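Local coordinates for protein CurH (PDB 3KG7) that probably dehydrates beta-hydroxyacyl intermediates as the double-hotdog dehydratase domain of a module in the curacin polyketide synthase, at residues 246-251 / 263-268. Sequence-based numbering, arbitrary orientation.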
ATOM      1  N   ALA C 246      15.007 -28.544  18.472  1.00 78.99           N
ATOM      2  CA  ALA C 246      15.878 -27.379  18.573  1.00 78.84           C
ATOM      3  C   ALA C 246      17.106 -27.782  19.371  1.00 79.96           C
ATOM      4  O   ALA C 246      16.987 -28.237  20.511  1.00 80.90           O
ATOM      5  CB  ALA C 246      15.156 -26.221  19.235  1.00 79.91           C
ATOM      6  N   TYR C 247      18.279 -27.610  18.768  1.00 80.73           N
ATOM      7  CA  TYR C 247      19.531 -28.139  19.298  1.00 80.96           C
ATOM      8  C   TYR C 247      20.534 -27.008  19.539  1.00 81.51           C
ATOM      9  O   TYR C 247      20.864 -26.259  18.622  1.00 82.51           O
ATOM     10  CB  TYR C 247      20.077 -29.172  18.296  1.00 81.11           C
ATOM     11  CG  TYR C 247      21.275 -29.979  18.735  1.00 81.95           C
ATOM     12  CD1 TYR C 247      21.317 -30.596  19.988  1.00 82.46           C
ATOM     13  CD2 TYR C 247      22.362 -30.165  17.876  1.00 82.88           C
ATOM     14  CE1 TYR C 247      22.421 -31.351  20.387  1.00 81.54           C
ATOM     15  CE2 TYR C 247      23.475 -30.928  18.265  1.00 81.62           C
ATOM     16  CZ  TYR C 247      23.491 -31.511  19.519  1.00 81.28           C
ATOM     17  OH  TYR C 247      24.575 -32.252  19.914  1.00 82.53           O
ATOM     18  N   VAL C 248      20.996 -26.873  20.778  1.00 80.93           N
ATOM     19  CA  VAL C 248      22.007 -25.868  21.120  1.00 82.17           C
ATOM     20  C   VAL C 248      23.307 -26.579  21.493  1.00 83.13           C
ATOM     21  O   VAL C 248      23.325 -27.410  22.402  1.00 83.23           O
ATOM     22  CB  VAL C 248      21.528 -24.925  22.260  1.00 81.45           C
ATOM     23  CG1 VAL C 248      22.573 -23.854  22.571  1.00 80.80           C
ATOM     24  CG2 VAL C 248      20.203 -24.277  21.892  1.00 79.47           C
ATOM     25  N   GLU C 249      24.385 -26.252  20.782  1.00 85.66           N
ATOM     26  CA  GLU C 249      25.653 -26.985  20.900  1.00 87.33           C
ATOM     27  C   GLU C 249      26.620 -26.420  21.940  1.00 88.33           C
ATOM     28  O   GLU C 249      27.439 -27.161  22.484  1.00 89.82           O
ATOM     29  CB  GLU C 249      26.340 -27.095  19.535  1.00 88.06           C
ATOM     30  CG  GLU C 249      25.661 -28.076  18.588  1.00 91.04           C
ATOM     31  CD  GLU C 249      25.992 -27.823  17.123  1.00 93.73           C
ATOM     32  OE1 GLU C 249      27.178 -27.921  16.741  1.00 95.14           O
ATOM     33  OE2 GLU C 249      25.060 -27.539  16.342  1.00 94.53           O
ATOM     34  N   GLU C 250      26.539 -25.120  22.211  1.00 89.90           N
ATOM     35  CA  GLU C 250      27.383 -24.502  23.245  1.00 91.20           C
ATOM     36  C   GLU C 250      26.602 -23.542  24.151  1.00 91.91           C
ATOM     37  O   GLU C 250      25.605 -22.962  23.716  1.00 92.84           O
ATOM     38  CB  GLU C 250      28.644 -23.846  22.648  1.00 91.72           C
ATOM     39  CG  GLU C 250      28.441 -23.005  21.393  1.00 93.59           C
ATOM     40  CD  GLU C 250      29.756 -22.485  20.823  1.00 94.00           C
ATOM     41  OE1 GLU C 250      30.435 -21.687  21.505  1.00 94.13           O
ATOM     42  OE2 GLU C 250      30.111 -22.866  19.689  1.00 95.25           O
ATOM     43  N   PRO C 251      27.032 -23.406  25.428  1.00 92.21           N
ATOM     44  CA  PRO C 251      26.387 -22.477  26.366  1.00 91.52           C
ATOM     45  C   PRO C 251      26.385 -21.029  25.875  1.00 90.41           C
ATOM     46  O   PRO C 251      27.241 -20.638  25.078  1.00 90.56           O
ATOM     47  CB  PRO C 251      27.235 -22.615  27.636  1.00 91.62           C
ATOM     48  CG  PRO C 251      27.840 -23.971  27.535  1.00 91.45           C
ATOM     49  CD  PRO C 251      28.129 -24.150  26.080  1.00 91.83           C
ATOM     50  N   TYR C 263      23.201 -16.746  21.822  1.00 80.79           N
ATOM     51  CA  TYR C 263      23.369 -18.175  21.525  1.00 80.88           C
ATOM     52  C   TYR C 263      22.902 -18.604  20.131  1.00 81.51           C
ATOM     53  O   TYR C 263      22.371 -17.803  19.362  1.00 82.62           O
ATOM     54  CB  TYR C 263      22.766 -19.073  22.631  1.00 81.67           C
ATOM     55  CG  TYR C 263      21.325 -18.794  23.017  1.00 81.03           C
ATOM     56  CD1 TYR C 263      21.000 -17.750  23.891  1.00 81.17           C
ATOM     57  CD2 TYR C 263      20.289 -19.598  22.538  1.00 81.42           C
ATOM     58  CE1 TYR C 263      19.671 -17.495  24.256  1.00 81.82           C
ATOM     59  CE2 TYR C 263      18.956 -19.354  22.900  1.00 82.33           C
ATOM     60  CZ  TYR C 263      18.656 -18.303  23.757  1.00 82.07           C
ATOM     61  OH  TYR C 263      17.345 -18.060  24.108  1.00 81.07           O
ATOM     62  N   ASP C 264      23.125 -19.879  19.821  1.00 81.49           N
ATOM     63  CA  ASP C 264      22.809 -20.455  18.511  1.00 81.14           C
ATOM     64  C   ASP C 264      21.857 -21.631  18.640  1.00 80.76           C
ATOM     65  O   ASP C 264      21.933 -22.398  19.602  1.00 82.19           O
ATOM     66  CB  ASP C 264      24.094 -20.923  17.822  1.00 80.91           C
ATOM     67  CG  ASP C 264      25.076 -19.803  17.625  1.00 81.89           C
ATOM     68  OD1 ASP C 264      24.650 -18.712  17.186  1.00 80.27           O
ATOM     69  OD2 ASP C 264      26.270 -20.009  17.926  1.00 83.78           O
ATOM     70  N   ILE C 265      20.962 -21.776  17.671  1.00 79.51           N
ATOM     71  CA  ILE C 265      20.025 -22.891  17.683  1.00 81.03           C
ATOM     72  C   ILE C 265      19.984 -23.554  16.321  1.00 82.99           C
ATOM     73  O   ILE C 265      19.817 -22.886  15.298  1.00 85.96           O
ATOM     74  CB  ILE C 265      18.589 -22.452  18.084  1.00 80.30           C
ATOM     75  CG1 ILE C 265      18.576 -21.818  19.478  1.00 78.52           C
ATOM     76  CG2 ILE C 265      17.638 -23.645  18.063  1.00 79.22           C
ATOM     77  CD1 ILE C 265      17.797 -20.553  19.551  1.00 76.70           C
ATOM     78  N   GLN C 266      20.137 -24.875  16.317  1.00 83.80           N
ATOM     79  CA  GLN C 266      19.994 -25.674  15.103  1.00 84.64           C
ATOM     80  C   GLN C 266      18.615 -26.323  15.071  1.00 83.23           C
ATOM     81  O   GLN C 266      18.192 -26.955  16.039  1.00 83.05           O
ATOM     82  CB  GLN C 266      21.075 -26.756  15.012  1.00 87.09           C
ATOM     83  CG  GLN C 266      22.465 -26.334  15.495  1.00 91.14           C
ATOM     84  CD  GLN C 266      23.160 -25.312  14.595  1.00 93.08           C
ATOM     85  OE1 GLN C 266      24.098 -24.640  15.026  1.00 92.90           O
ATOM     86  NE2 GLN C 266      22.706 -25.196  13.348  1.00 93.18           N
ATOM     87  N   LEU C 267      17.910 -26.154  13.958  1.00 82.00           N
ATOM     88  CA  LEU C 267      16.624 -26.814  13.767  1.00 81.28           C
ATOM     89  C   LEU C 267      16.837 -28.149  13.063  1.00 83.17           C
ATOM     90  O   LEU C 267      17.392 -28.197  11.960  1.00 84.45           O
ATOM     91  CB  LEU C 267      15.656 -25.925  12.981  1.00 79.58           C
ATOM     92  CG  LEU C 267      14.943 -24.790  13.726  1.00 78.98           C
ATOM     93  CD1 LEU C 267      15.871 -23.612  14.010  1.00 77.56           C
ATOM     94  CD2 LEU C 267      13.721 -24.334  12.926  1.00 79.09           C
ATOM     95  N   LEU C 268      16.414 -29.227  13.721  1.00 82.84           N
ATOM     96  CA  LEU C 268      16.583 -30.590  13.213  1.00 82.94           C
ATOM     97  C   LEU C 268      15.229 -31.251  13.006  1.00 84.80           C
ATOM     98  O   LEU C 268      14.357 -31.153  13.870  1.00 85.83           O
ATOM     99  CB  LEU C 268      17.395 -31.432  14.197  1.00 82.46           C
ATOM    100  CG  LEU C 268      18.782 -30.979  14.664  1.00 81.77           C
ATOM    101  CD1 LEU C 268      19.060 -31.554  16.030  1.00 80.64           C
ATOM    102  CD2 LEU C 268      19.867 -31.393  13.685  1.00 81.57           C
TER
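In the antiparallel beta hairpin formed by strands 243-255 and 260-268, part of the double hotdog fold of the dehydratase, Tyr247 and Gln266 form a hydrogen-bonded pair: Tyr247 N donates to Gln266 O and Gln266 N to Tyr247 O, each at 2.8 Å, the second nearly straight at 174°. Next to it, Ala246 and Leu267 form a non-hydrogen-bonded pair. On the face of Tyr247 and Gln266, CG of Tyr247 lies anti to its backbone N (chi1 -172°) and the ring's end leads away from strand 260-268, so the Leu268 side chain, crossing obliquely, brings CD1 against CB and the ring's base. CG of Gln266, anti to its carbonyl carbon (chi1 -38°), lies beside Glu249 OE2, and the bend at chi2 turns the amide beyond it. On the other face, Ile265 CG2 meets Ala246 CB at 3.8 Å, while Ile265 CG1 meets Val248 CG2. An alanine at Gln266 lacks CG and the amide, and would probably leave Tyr247 O and the Glu249 carboxylate less covered. Backbone hydrogen bonds continue from Ala246 and Val248 to strand 181-186, and from Ile265 and Leu267 to strand 274-286. Two main-chain bonds thus fix the register, with apolar contact on the Ala246 face and mixed contact on the Tyr247 face.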